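Local coordinates for protein phiAB6 tailspike (Unidentified phage, PDB 5JS4) that probably binds and fragments the exopolysaccharide of Acinetobacter baumannii, working as a trimeric, beta-helical tailspike of the phage, at residues 300-305 / 389-394; 341-346 / 369-374; 365-370 / 385-390. One frame throughout, in Å; residues are numbered along the deposited sequence.

Contact 1: 300-305 / 389-394; sequences NGCGKV and NAWLYY
On the outer wall of a parallel beta-helix of the pectate lyase type, the loop 300-305 lies against strand residues of a later coil: Val305 packs on Tyr393 and Tyr394, while Cys302 and Gly303 border Trp391. The contact is a worked example of how a loop can be fastened to a solenoid by carbon and sulfur atoms on aromatic rings. Val305 serves two rings with its two methyls. With CG1 anti to the backbone N (chi1 -179°), CG2 is turned over the middle of the Tyr393 ring, 3.7 Å from its centroid and 12° off the normal, a CH-pi contact. CG1 reaches the neighbouring ring instead, meeting Tyr394 CE2 at 3.8 Å. The two tyrosines are themselves interlocked: Tyr393 CB sits above the centre of the Tyr394 ring, and Tyr394 CZ lies at the edge of the Tyr393 ring. Tyr394 also belongs to a pocket occupied by malonic acid, so this end of the contact reaches the wall of a ligand pocket. The phenol oxygen of Tyr393 points elsewhere, hydrogen-bonding the hydroxyl of Tyr360 in the second subunit, and Trp391 packs on Ala362 of that same neighbour. At the other end Cys302 SG makes a sulfur-aromatic contact, approaching obliquely to 4.2 Å from Trp391 CZ3. The carbonyl of Gly303 has a double role. It accepts a hydrogen bond from the hydroxyl of Thr368, and its O lies in the plane of the indole, at the benzo edge, 3.4 Å from Trp391 CE3.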
ATOM      1  N   ASN A 300      21.627 -18.951  15.616  1.00 12.22           N
ATOM      2  CA  ASN A 300      22.539 -19.514  14.625  1.00 12.69           C
ATOM      3  C   ASN A 300      21.784 -20.013  13.396  1.00 12.21           C
ATOM      4  O   ASN A 300      22.193 -20.973  12.742  1.00 12.98           O
ATOM      5  CB  ASN A 300      23.415 -20.614  15.244  1.00 12.71           C
ATOM      6  CG  ASN A 300      22.613 -21.705  15.939  1.00 12.83           C
ATOM      7  OD1 ASN A 300      21.386 -21.769  15.841  1.00 13.04           O
ATOM      8  ND2 ASN A 300      23.317 -22.575  16.647  1.00 12.60           N
ATOM      9  N   GLY A 301      20.679 -19.341  13.086  1.00 11.78           N
ATOM     10  CA  GLY A 301      19.931 -19.616  11.875  1.00 11.93           C
ATOM     11  C   GLY A 301      18.436 -19.595  12.083  1.00 11.39           C
ATOM     12  O   GLY A 301      17.931 -19.944  13.156  1.00 12.01           O
ATOM     13  N   CYS A 302      17.739 -19.178  11.035  1.00 11.75           N
ATOM     14  CA  CYS A 302      16.291 -19.168  10.991  1.00 12.18           C
ATOM     15  C   CYS A 302      15.869 -20.348  10.128  1.00 12.29           C
ATOM     16  O   CYS A 302      15.940 -20.293   8.899  1.00 13.20           O
ATOM     17  CB  CYS A 302      15.814 -17.846  10.392  1.00 12.56           C
ATOM     18  SG  CYS A 302      14.035 -17.727  10.136  1.00 12.99           S
ATOM     19  N   GLY A 303      15.457 -21.429  10.781  1.00 12.11           N
ATOM     20  CA  GLY A 303      15.207 -22.692  10.096  1.00 12.39           C
ATOM     21  C   GLY A 303      13.742 -22.945   9.804  1.00 12.94           C
ATOM     22  O   GLY A 303      12.867 -22.176  10.201  1.00 13.00           O
ATOM     23  N   LYS A 304      13.477 -24.035   9.091  1.00 13.41           N
ATOM     24  CA  LYS A 304      12.113 -24.504   8.918  1.00 14.24           C
ATOM     25  C   LYS A 304      11.672 -25.188  10.206  1.00 14.54           C
ATOM     26  O   LYS A 304      12.474 -25.389  11.128  1.00 14.86           O
ATOM     27  CB  LYS A 304      12.004 -25.462   7.727  1.00 14.66           C
ATOM     28  CG  LYS A 304      12.470 -24.852   6.414  1.00 15.52           C
ATOM     29  CD  LYS A 304      12.258 -25.790   5.236  1.00 17.29           C
ATOM     30  CE  LYS A 304      12.966 -25.282   3.991  1.00 17.78           C
ATOM     31  NZ  LYS A 304      13.013 -26.312   2.915  1.00 19.54           N
ATOM     32  N   VAL A 305      10.395 -25.538  10.267  1.00 15.18           N
ATOM     33  CA  VAL A 305       9.812 -26.143  11.457  1.00 16.22           C
ATOM     34  C   VAL A 305       9.979 -27.656  11.339  1.00 17.44           C
ATOM     35  O   VAL A 305       9.053 -28.378  10.967  1.00 19.29           O
ATOM     36  CB  VAL A 305       8.338 -25.711  11.619  1.00 16.29           C
ATOM     37  CG1 VAL A 305       7.719 -26.304  12.877  1.00 17.01           C
ATOM     38  CG2 VAL A 305       8.254 -24.189  11.667  1.00 16.35           C
ATOM     39  N   ASN A 389       9.340 -11.164   9.073  1.00 11.13           N
ATOM     40  CA  ASN A 389       9.922 -12.422   8.612  1.00 11.09           C
ATOM     41  C   ASN A 389      10.004 -13.435   9.745  1.00 11.01           C
ATOM     42  O   ASN A 389      11.085 -13.783  10.224  1.00 10.74           O
ATOM     43  CB  ASN A 389      11.293 -12.204   7.952  1.00 11.05           C
ATOM     44  CG  ASN A 389      11.189 -11.573   6.574  1.00 11.59           C
ATOM     45  OD1 ASN A 389      11.621 -12.156   5.568  1.00 14.48           O
ATOM     46  ND2 ASN A 389      10.603 -10.392   6.509  1.00 10.66           N
ATOM     47  N   ALA A 390       8.833 -13.896  10.168  1.00 11.05           N
ATOM     48  CA  ALA A 390       8.718 -14.781  11.310  1.00 11.10           C
ATOM     49  C   ALA A 390       7.781 -15.928  10.989  1.00 10.85           C
ATOM     50  O   ALA A 390       6.707 -15.720  10.421  1.00 10.94           O
ATOM     51  CB  ALA A 390       8.208 -14.015  12.515  1.00 11.87           C
ATOM     52  N   TRP A 391       8.206 -17.136  11.350  1.00 10.97           N
ATOM     53  CA  TRP A 391       7.374 -18.327  11.245  1.00 10.96           C
ATOM     54  C   TRP A 391       7.026 -18.742  12.664  1.00 11.00           C
ATOM     55  O   TRP A 391       7.885 -19.197  13.415  1.00 11.61           O
ATOM     56  CB  TRP A 391       8.097 -19.423  10.453  1.00 11.58           C
ATOM     57  CG  TRP A 391       8.478 -18.946   9.071  1.00 11.40           C
ATOM     58  CD1 TRP A 391       7.763 -18.088   8.284  1.00 11.40           C
ATOM     59  CD2 TRP A 391       9.655 -19.283   8.324  1.00 11.30           C
ATOM     60  NE1 TRP A 391       8.419 -17.866   7.102  1.00 11.19           N
ATOM     61  CE2 TRP A 391       9.583 -18.585   7.098  1.00 11.16           C
ATOM     62  CE3 TRP A 391      10.765 -20.100   8.571  1.00 11.77           C
ATOM     63  CZ2 TRP A 391      10.578 -18.678   6.123  1.00 11.12           C
ATOM     64  CZ3 TRP A 391      11.754 -20.192   7.599  1.00 11.94           C
ATOM     65  CH2 TRP A 391      11.652 -19.486   6.390  1.00 11.31           C
ATOM     66  N   LEU A 392       5.760 -18.538  13.024  1.00 11.24           N
ATOM     67  CA  LEU A 392       5.295 -18.672  14.399  1.00 11.63           C
ATOM     68  C   LEU A 392       4.286 -19.810  14.466  1.00 12.18           C
ATOM     69  O   LEU A 392       3.110 -19.629  14.155  1.00 12.23           O
ATOM     70  CB  LEU A 392       4.682 -17.349  14.872  1.00 11.83           C
ATOM     71  CG  LEU A 392       5.618 -16.134  14.820  1.00 12.08           C
ATOM     72  CD1 LEU A 392       4.907 -14.882  15.314  1.00 12.23           C
ATOM     73  CD2 LEU A 392       6.891 -16.370  15.620  1.00 12.21           C
ATOM     74  N   TYR A 393       4.767 -20.984  14.867  1.00 12.50           N
ATOM     75  CA  TYR A 393       3.999 -22.222  14.767  1.00 12.77           C
ATOM     76  C   TYR A 393       3.625 -22.779  16.141  1.00 13.18           C
ATOM     77  O   TYR A 393       4.441 -22.796  17.064  1.00 13.47           O
ATOM     78  CB  TYR A 393       4.803 -23.283  14.006  1.00 13.58           C
ATOM     79  CG  TYR A 393       4.788 -23.179  12.489  1.00 13.90           C
ATOM     80  CD1 TYR A 393       5.020 -21.966  11.837  1.00 14.61           C
ATOM     81  CD2 TYR A 393       4.587 -24.313  11.700  1.00 14.50           C
ATOM     82  CE1 TYR A 393       5.026 -21.883  10.454  1.00 14.70           C
ATOM     83  CE2 TYR A 393       4.596 -24.236  10.314  1.00 15.01           C
ATOM     84  CZ  TYR A 393       4.816 -23.018   9.696  1.00 14.89           C
ATOM     85  OH  TYR A 393       4.825 -22.925   8.324  1.00 16.43           O
ATOM     86  N   TYR A 394       2.383 -23.238  16.252  1.00 13.67           N
ATOM     87  CA  TYR A 394       1.908 -24.050  17.385  1.00 14.35           C
ATOM     88  C   TYR A 394       1.829 -23.340  18.742  1.00 14.91           C
ATOM     89  O   TYR A 394       1.829 -24.009  19.777  1.00 16.22           O
ATOM     90  CB  TYR A 394       2.743 -25.338  17.549  1.00 15.37           C
ATOM     91  CG  TYR A 394       3.143 -26.052  16.272  1.00 16.05           C
ATOM     92  CD1 TYR A 394       2.285 -26.128  15.180  1.00 16.83           C
ATOM     93  CD2 TYR A 394       4.384 -26.672  16.172  1.00 16.15           C
ATOM     94  CE1 TYR A 394       2.660 -26.787  14.018  1.00 18.22           C
ATOM     95  CE2 TYR A 394       4.768 -27.336  15.020  1.00 17.04           C
ATOM     96  CZ  TYR A 394       3.906 -27.390  13.945  1.00 17.28           C
ATOM     97  OH  TYR A 394       4.294 -28.047  12.800  1.00 19.51           O
TER

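Contact 2: 341-346 / 369-374; sequences TARCSN and LINFYN. With MLA (malonic acid), chain D.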
ATOM      1  N   THR A 341      16.075 -19.798  15.711  1.00 11.70           N
ATOM      2  CA  THR A 341      15.094 -20.865  15.795  1.00 11.74           C
ATOM      3  C   THR A 341      14.978 -21.226  17.269  1.00 12.03           C
ATOM      4  O   THR A 341      15.986 -21.484  17.922  1.00 12.00           O
ATOM      5  CB  THR A 341      15.548 -22.088  14.981  1.00 12.06           C
ATOM      6  OG1 THR A 341      15.864 -21.673  13.646  1.00 12.26           O
ATOM      7  CG2 THR A 341      14.466 -23.162  14.934  1.00 12.82           C
ATOM      8  N   ALA A 342      13.760 -21.220  17.802  1.00 12.20           N
ATOM      9  CA  ALA A 342      13.556 -21.550  19.208  1.00 12.49           C
ATOM     10  C   ALA A 342      12.258 -22.312  19.402  1.00 13.25           C
ATOM     11  O   ALA A 342      11.209 -21.900  18.907  1.00 13.21           O
ATOM     12  CB  ALA A 342      13.564 -20.291  20.056  1.00 13.43           C
ATOM     13  N   ARG A 343      12.343 -23.430  20.123  1.00 13.64           N
ATOM     14  CA  ARG A 343      11.186 -24.261  20.411  1.00 13.96           C
ATOM     15  C   ARG A 343      11.046 -24.509  21.905  1.00 14.22           C
ATOM     16  O   ARG A 343      11.999 -24.334  22.673  1.00 13.86           O
ATOM     17  CB  ARG A 343      11.291 -25.604  19.675  1.00 14.56           C
ATOM     18  CG  ARG A 343      12.452 -26.487  20.121  1.00 15.66           C
ATOM     19  CD  ARG A 343      12.389 -27.880  19.512  1.00 16.77           C
ATOM     20  NE  ARG A 343      11.328 -28.698  20.104  1.00 17.55           N
ATOM     21  CZ  ARG A 343      10.121 -28.912  19.578  1.00 18.53           C
ATOM     22  NH1 ARG A 343       9.766 -28.373  18.413  1.00 18.98           N
ATOM     23  NH2 ARG A 343       9.253 -29.681  20.228  1.00 19.89           N
ATOM     24  N   CYS A 344       9.846 -24.917  22.301  1.00 15.20           N
ATOM     25  CA  CYS A 344       9.597 -25.432  23.635  1.00 15.84           C
ATOM     26  C   CYS A 344       9.214 -26.898  23.503  1.00 16.38           C
ATOM     27  O   CYS A 344       8.266 -27.234  22.787  1.00 16.05           O
ATOM     28  CB  CYS A 344       8.474 -24.660  24.315  1.00 16.08           C
ATOM     29  SG  CYS A 344       8.218 -25.133  26.036  1.00 18.82           S
ATOM     30  N   SER A 345       9.966 -27.764  24.177  1.00 17.09           N
ATOM     31  CA  SER A 345       9.710 -29.199  24.163  1.00 18.06           C
ATOM     32  C   SER A 345       8.982 -29.610  25.436  1.00 18.79           C
ATOM     33  O   SER A 345       9.320 -29.145  26.525  1.00 18.20           O
ATOM     34  CB  SER A 345      11.026 -29.973  24.058  1.00 18.57           C
ATOM     35  OG  SER A 345      11.701 -29.678  22.846  1.00 18.92           O
ATOM     36  N   ASN A 346       7.977 -30.471  25.285  1.00 19.46           N
ATOM     37  CA  ASN A 346       7.261 -31.062  26.420  1.00 20.49           C
ATOM     38  C   ASN A 346       6.655 -30.033  27.377  1.00 20.56           C
ATOM     39  O   ASN A 346       6.678 -30.216  28.595  1.00 22.28           O
ATOM     40  CB  ASN A 346       8.188 -32.019  27.179  1.00 22.18           C
ATOM     41  CG  ASN A 346       8.757 -33.101  26.285  1.00 24.09           C
ATOM     42  OD1 ASN A 346       9.972 -33.203  26.110  1.00 27.79           O
ATOM     43  ND2 ASN A 346       7.880 -33.908  25.702  1.00 25.06           N
ATOM     44  N   LEU A 369       9.677 -19.666  15.671  1.00 11.56           N
ATOM     45  CA  LEU A 369       9.318 -20.037  17.041  1.00 12.03           C
ATOM     46  C   LEU A 369       8.281 -21.143  17.015  1.00 12.79           C
ATOM     47  O   LEU A 369       7.315 -21.076  16.253  1.00 12.63           O
ATOM     48  CB  LEU A 369       8.786 -18.836  17.817  1.00 12.43           C
ATOM     49  CG  LEU A 369       9.727 -17.629  17.902  1.00 12.69           C
ATOM     50  CD1 LEU A 369       9.078 -16.510  18.698  1.00 13.05           C
ATOM     51  CD2 LEU A 369      11.066 -17.995  18.521  1.00 12.80           C
ATOM     52  N   ILE A 370       8.497 -22.155  17.854  1.00 13.23           N
ATOM     53  CA  ILE A 370       7.712 -23.388  17.821  1.00 13.45           C
ATOM     54  C   ILE A 370       7.199 -23.725  19.223  1.00 13.82           C
ATOM     55  O   ILE A 370       7.982 -23.849  20.165  1.00 14.15           O
ATOM     56  CB  ILE A 370       8.545 -24.567  17.272  1.00 14.50           C
ATOM     57  CG1 ILE A 370       9.253 -24.184  15.961  1.00 14.82           C
ATOM     58  CG2 ILE A 370       7.665 -25.786  17.035  1.00 14.84           C
ATOM     59  CD1 ILE A 370      10.658 -23.650  16.135  1.00 16.08           C
ATOM     60  N   ASN A 371       5.882 -23.899  19.333  1.00 13.76           N
ATOM     61  CA  ASN A 371       5.194 -24.117  20.612  1.00 13.65           C
ATOM     62  C   ASN A 371       5.268 -22.859  21.488  1.00 14.10           C
ATOM     63  O   ASN A 371       5.252 -21.751  20.955  1.00 14.35           O
ATOM     64  CB  ASN A 371       5.701 -25.386  21.326  1.00 14.47           C
ATOM     65  CG  ASN A 371       5.568 -26.630  20.466  1.00 15.47           C
ATOM     66  OD1 ASN A 371       4.560 -26.820  19.784  1.00 17.00           O
ATOM     67  ND2 ASN A 371       6.583 -27.483  20.495  1.00 16.36           N
ATOM     68  N   PHE A 372       5.349 -23.031  22.808  1.00 13.99           N
ATOM     69  CA  PHE A 372       5.213 -21.947  23.793  1.00 13.65           C
ATOM     70  C   PHE A 372       3.759 -21.503  23.953  1.00 14.12           C
ATOM     71  O   PHE A 372       2.906 -21.773  23.105  1.00 14.39           O
ATOM     72  CB  PHE A 372       6.088 -20.723  23.474  1.00 13.86           C
ATOM     73  CG  PHE A 372       7.563 -20.997  23.495  1.00 13.40           C
ATOM     74  CD1 PHE A 372       8.263 -21.033  24.695  1.00 13.77           C
ATOM     75  CD2 PHE A 372       8.263 -21.186  22.310  1.00 13.01           C
ATOM     76  CE1 PHE A 372       9.628 -21.271  24.713  1.00 13.45           C
ATOM     77  CE2 PHE A 372       9.626 -21.424  22.323  1.00 12.85           C
ATOM     78  CZ  PHE A 372      10.310 -21.469  23.524  1.00 13.31           C
ATOM     79  N   TYR A 373       3.495 -20.817  25.060  1.00 14.19           N
ATOM     80  CA  TYR A 373       2.169 -20.299  25.376  1.00 15.16           C
ATOM     81  C   TYR A 373       1.981 -18.976  24.634  1.00 14.86           C
ATOM     82  O   TYR A 373       1.206 -18.901  23.678  1.00 14.96           O
ATOM     83  CB  TYR A 373       2.035 -20.141  26.895  1.00 16.03           C
ATOM     84  CG  TYR A 373       0.665 -19.752  27.387  1.00 16.92           C
ATOM     85  CD1 TYR A 373      -0.376 -20.674  27.397  1.00 17.20           C
ATOM     86  CD2 TYR A 373       0.416 -18.473  27.878  1.00 17.19           C
ATOM     87  CE1 TYR A 373      -1.633 -20.328  27.863  1.00 18.51           C
ATOM     88  CE2 TYR A 373      -0.840 -18.116  28.344  1.00 18.27           C
ATOM     89  CZ  TYR A 373      -1.859 -19.050  28.338  1.00 18.33           C
ATOM     90  OH  TYR A 373      -3.109 -18.704  28.801  1.00 22.18           O
ATOM     91  N   ASN A 374       2.700 -17.947  25.077  1.00 14.97           N
ATOM     92  CA  ASN A 374       2.910 -16.742  24.292  1.00 14.59           C
ATOM     93  C   ASN A 374       4.317 -16.819  23.732  1.00 14.30           C
ATOM     94  O   ASN A 374       5.266 -17.076  24.469  1.00 15.18           O
ATOM     95  CB  ASN A 374       2.757 -15.481  25.151  1.00 15.24           C
ATOM     96  CG  ASN A 374       1.364 -15.330  25.735  1.00 15.88           C
ATOM     97  OD1 ASN A 374       1.205 -15.022  26.920  1.00 18.86           O
ATOM     98  ND2 ASN A 374       0.347 -15.534  24.911  1.00 14.43           N
TER
HETATM   99  C1  MLA D 601       4.768 -31.750  17.719  1.00 28.86           C
HETATM  100  O1A MLA D 601       5.231 -32.909  17.643  1.00 33.83           O
HETATM  101  O1B MLA D 601       3.751 -31.410  18.359  1.00 32.33           O
HETATM  102  C2  MLA D 601       5.503 -30.651  16.944  1.00 25.66           C
HETATM  103  C3  MLA D 601       6.562 -29.962  17.819  1.00 24.83           C
HETATM  104  O3A MLA D 601       7.443 -29.306  17.228  1.00 24.87           O
HETATM  105  O3B MLA D 601       6.471 -30.082  19.059  1.00 24.98           O
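Cys344 and Phe372 meet on the compact side of a parallel beta-sheet pairing between successive coils of the beta-helix, while Arg343 and Asn371 hold malonic acid on the other side. Strand 341-345 runs alongside 369-370, bound by Ile370 N to Ala342 O at 2.9 Å and by Cys344 N to Ile370 O at 3.0 Å. On the tight side, Cys344 CB stands over the centre of the Phe372 ring, 3.5 Å from the centroid and 10° off the normal, a CH-pi contact, while the sulfur comes in obliquely beside the same ring. Ala342 O faces the edge of that ring, and Ala342 CB packs against Leu369 CD2 at 3.7 Å. Phe354 meets the Phe372 ring from the next sheet.

The looser, partly exposed side is polar and is shared with the ligand. A bend at chi3 (-73°) turns the guanidinium of Arg343 so that NE bonds Ser345 OG, whose second partner is Asp316, and the two terminal nitrogens grip one carboxylate. NH1 reaches malonic acid O3A at 2.8 Å and NH2 reaches O3B at 3.0 Å, with the carboxylate carbon in the guanidinium plane. Asn371 lies alongside, its amide almost perpendicular to the guanidinium. Arg343 NH2 and Asn371 ND2, both donors, share O3B without bonding each other. Ile370, Tyr310 and Tyr394 complete the pocket, Ile370 CG2 lying beside O3A, and the ligand, probably from the crystallisation liquor, may simply mark it. Asn371 ND2 donates twice: to malonic acid O3B at 3.0 Å, and to Cys344 O at 2.9 Å.

Contact 3: 365-370 / 385-390; sequences DHITLI and FNFTNA
Asn389 lies alongside His366, both side chains pointing the same way, and its course can be followed outward atom by atom. CB stands over the centre of the imidazole, 4.1 Å from the centroid and 2° off the ring normal, as a CH-pi contact. With CG anti to the carbonyl carbon (chi1 -74°), the amide continues across the same face, its plane inclined 28° to the ring. From there the two tips part. OD1 stays on that side of the ring, out beyond its CE1-NE2 edge, 3.9 Å from His366 CE1, whereas ND2 turns back to its own strand and donates to Thr388 OG1 at 2.7 Å, in the plane of the amide. That bond, with a weak one from ND2 to Asn417 of the following coil, helps set which way the amide faces.

Both residues sit where the chain turns a corner of the parallel beta-helix, and both have left-handed helical backbone angles, so that one coil's bend is stacked on the next. The backbone follows the corner too: His366 N donates to Thr388 O at 3.3 Å, and Ile367 N to Asn389 O at 3.1 Å. Around the bend the side chains divide. Outside it, Asp365 CB touches Thr388 CG2, and the second subunit approaches, with its Asp365 packing on His366 and its Asn386 on Asn389. Inside, among the apolar residues of the coil, Ile367 CG1 rests on Ala390 CB at 3.7 Å, and its CD1 reaches Phe387 CZ at 4.1 Å, the two side chains crossing at about a right angle.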
ATOM      1  N   ASP A 365      13.500  -9.881  13.560  1.00 12.23           N
ATOM      2  CA  ASP A 365      13.439 -10.378  12.190  1.00 13.36           C
ATOM      3  C   ASP A 365      14.123 -11.717  11.991  1.00 12.33           C
ATOM      4  O   ASP A 365      15.104 -12.043  12.662  1.00 12.28           O
ATOM      5  CB  ASP A 365      14.023  -9.358  11.217  1.00 16.69           C
ATOM      6  CG  ASP A 365      15.472  -9.059  11.491  1.00 17.09           C
ATOM      7  OD1 ASP A 365      15.734  -8.210  12.352  1.00 21.98           O
ATOM      8  OD2 ASP A 365      16.348  -9.659  10.834  1.00 23.24           O
ATOM      9  N   HIS A 366      13.593 -12.476  11.038  1.00 11.55           N
ATOM     10  CA  HIS A 366      14.140 -13.775  10.657  1.00 12.13           C
ATOM     11  C   HIS A 366      14.190 -14.701  11.859  1.00 11.24           C
ATOM     12  O   HIS A 366      15.262 -15.119  12.304  1.00 10.92           O
ATOM     13  CB  HIS A 366      15.511 -13.610   9.998  1.00 13.67           C
ATOM     14  CG  HIS A 366      15.469 -12.807   8.736  1.00 16.18           C
ATOM     15  ND1 HIS A 366      15.411 -13.387   7.488  1.00 19.48           N
ATOM     16  CD2 HIS A 366      15.444 -11.470   8.531  1.00 18.23           C
ATOM     17  CE1 HIS A 366      15.371 -12.441   6.567  1.00 20.07           C
ATOM     18  NE2 HIS A 366      15.388 -11.269   7.173  1.00 17.69           N
ATOM     19  N   ILE A 367      13.005 -15.003  12.383  1.00 11.05           N
ATOM     20  CA  ILE A 367      12.873 -15.932  13.496  1.00 11.14           C
ATOM     21  C   ILE A 367      11.865 -17.032  13.186  1.00 11.09           C
ATOM     22  O   ILE A 367      10.942 -16.854  12.385  1.00 10.66           O
ATOM     23  CB  ILE A 367      12.494 -15.221  14.818  1.00 11.65           C
ATOM     24  CG1 ILE A 367      11.090 -14.598  14.751  1.00 12.15           C
ATOM     25  CG2 ILE A 367      13.544 -14.172  15.163  1.00 11.96           C
ATOM     26  CD1 ILE A 367      10.585 -14.081  16.083  1.00 12.33           C
ATOM     27  N   THR A 368      12.078 -18.172  13.831  1.00 11.28           N
ATOM     28  CA  THR A 368      11.159 -19.296  13.786  1.00 11.14           C
ATOM     29  C   THR A 368      10.928 -19.738  15.222  1.00 11.38           C
ATOM     30  O   THR A 368      11.875 -20.121  15.908  1.00 11.26           O
ATOM     31  CB  THR A 368      11.744 -20.453  12.964  1.00 11.72           C
ATOM     32  OG1 THR A 368      12.045 -19.984  11.648  1.00 12.66           O
ATOM     33  CG2 THR A 368      10.762 -21.613  12.869  1.00 12.19           C
ATOM     34  N   LEU A 369       9.677 -19.666  15.671  1.00 11.56           N
ATOM     35  CA  LEU A 369       9.318 -20.037  17.041  1.00 12.03           C
ATOM     36  C   LEU A 369       8.281 -21.143  17.015  1.00 12.79           C
ATOM     37  O   LEU A 369       7.315 -21.076  16.253  1.00 12.63           O
ATOM     38  CB  LEU A 369       8.786 -18.836  17.817  1.00 12.43           C
ATOM     39  CG  LEU A 369       9.727 -17.629  17.902  1.00 12.69           C
ATOM     40  CD1 LEU A 369       9.078 -16.510  18.698  1.00 13.05           C
ATOM     41  CD2 LEU A 369      11.066 -17.995  18.521  1.00 12.80           C
ATOM     42  N   ILE A 370       8.497 -22.155  17.854  1.00 13.23           N
ATOM     43  CA  ILE A 370       7.712 -23.388  17.821  1.00 13.45           C
ATOM     44  C   ILE A 370       7.199 -23.725  19.223  1.00 13.82           C
ATOM     45  O   ILE A 370       7.982 -23.849  20.165  1.00 14.15           O
ATOM     46  CB  ILE A 370       8.545 -24.567  17.272  1.00 14.50           C
ATOM     47  CG1 ILE A 370       9.253 -24.184  15.961  1.00 14.82           C
ATOM     48  CG2 ILE A 370       7.665 -25.786  17.035  1.00 14.84           C
ATOM     49  CD1 ILE A 370      10.658 -23.650  16.135  1.00 16.08           C
ATOM     50  N   PHE A 385       8.494  -0.171  17.014  1.00 12.35           N
ATOM     51  CA  PHE A 385       8.624  -1.613  17.204  1.00 12.01           C
ATOM     52  C   PHE A 385       8.454  -2.298  15.852  1.00 11.63           C
ATOM     53  O   PHE A 385       7.367  -2.282  15.281  1.00 12.42           O
ATOM     54  CB  PHE A 385       7.547  -2.084  18.186  1.00 12.51           C
ATOM     55  CG  PHE A 385       7.674  -3.524  18.611  1.00 12.91           C
ATOM     56  CD1 PHE A 385       7.117  -4.544  17.847  1.00 13.55           C
ATOM     57  CD2 PHE A 385       8.310  -3.860  19.802  1.00 12.64           C
ATOM     58  CE1 PHE A 385       7.208  -5.866  18.252  1.00 14.38           C
ATOM     59  CE2 PHE A 385       8.411  -5.182  20.209  1.00 13.09           C
ATOM     60  CZ  PHE A 385       7.858  -6.186  19.434  1.00 13.57           C
ATOM     61  N   ASN A 386       9.527  -2.895  15.344  1.00 11.21           N
ATOM     62  CA  ASN A 386       9.526  -3.464  14.002  1.00 11.59           C
ATOM     63  C   ASN A 386       9.728  -4.971  14.046  1.00 12.17           C
ATOM     64  O   ASN A 386      10.694  -5.461  14.629  1.00 13.85           O
ATOM     65  CB  ASN A 386      10.599  -2.788  13.160  1.00 12.30           C
ATOM     66  CG  ASN A 386      10.410  -1.286  13.086  1.00 13.22           C
ATOM     67  OD1 ASN A 386      11.306  -0.513  13.440  1.00 17.73           O
ATOM     68  ND2 ASN A 386       9.232  -0.862  12.650  1.00 11.58           N
ATOM     69  N   PHE A 387       8.801  -5.686  13.414  1.00 11.32           N
ATOM     70  CA  PHE A 387       8.701  -7.137  13.496  1.00 11.27           C
ATOM     71  C   PHE A 387       8.483  -7.676  12.084  1.00 10.99           C
ATOM     72  O   PHE A 387       7.500  -7.325  11.441  1.00 11.51           O
ATOM     73  CB  PHE A 387       7.511  -7.495  14.395  1.00 11.91           C
ATOM     74  CG  PHE A 387       7.464  -8.934  14.824  1.00 12.87           C
ATOM     75  CD1 PHE A 387       7.032  -9.925  13.956  1.00 13.97           C
ATOM     76  CD2 PHE A 387       7.818  -9.293  16.115  1.00 14.71           C
ATOM     77  CE1 PHE A 387       6.979 -11.250  14.363  1.00 15.20           C
ATOM     78  CE2 PHE A 387       7.764 -10.612  16.526  1.00 15.67           C
ATOM     79  CZ  PHE A 387       7.345 -11.593  15.649  1.00 15.39           C
ATOM     80  N   THR A 388       9.390  -8.517  11.594  1.00 10.69           N
ATOM     81  CA  THR A 388       9.251  -9.045  10.234  1.00 11.21           C
ATOM     82  C   THR A 388       9.870 -10.426  10.046  1.00 11.10           C
ATOM     83  O   THR A 388      10.802 -10.801  10.751  1.00 12.15           O
ATOM     84  CB  THR A 388       9.845  -8.068   9.186  1.00 12.27           C
ATOM     85  OG1 THR A 388       9.402  -8.435   7.871  1.00 13.68           O
ATOM     86  CG2 THR A 388      11.381  -8.051   9.234  1.00 13.03           C
ATOM     87  N   ASN A 389       9.340 -11.164   9.073  1.00 11.13           N
ATOM     88  CA  ASN A 389       9.922 -12.422   8.612  1.00 11.09           C
ATOM     89  C   ASN A 389      10.004 -13.435   9.745  1.00 11.01           C
ATOM     90  O   ASN A 389      11.085 -13.783  10.224  1.00 10.74           O
ATOM     91  CB  ASN A 389      11.293 -12.204   7.952  1.00 11.05           C
ATOM     92  CG  ASN A 389      11.189 -11.573   6.574  1.00 11.59           C
ATOM     93  OD1 ASN A 389      11.621 -12.156   5.568  1.00 14.48           O
ATOM     94  ND2 ASN A 389      10.603 -10.392   6.509  1.00 10.66           N
ATOM     95  N   ALA A 390       8.833 -13.896  10.168  1.00 11.05           N
ATOM     96  CA  ALA A 390       8.718 -14.781  11.310  1.00 11.10           C
ATOM     97  C   ALA A 390       7.781 -15.928  10.989  1.00 10.85           C
ATOM     98  O   ALA A 390       6.707 -15.720  10.421  1.00 10.94           O
ATOM     99  CB  ALA A 390       8.208 -14.015  12.515  1.00 11.87           C
TER

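From the N terminus, the loop 300-305 comes first, and contact 1 closes the longest excursion by bringing it to 389-394, 84 residues on. Contact 2 nests inside that loop, joining strand 340-345 to the strand of the next coil. Contact 3 closes a short loop, its segments 15 residues apart: it begins on that same strand, sharing Leu369 and Ile370 with contact 2, and ends where contact 1 does, on strand 381-393, sharing Asn389 and Ala390. Strand 362-370 therefore lies between its two neighbours, tied to one by contact 2 and to the other by contact 3, while contact 1 straps a loop across the outside. Backbone atoms Thr368 O and Ala342 N join contacts 2 and 3.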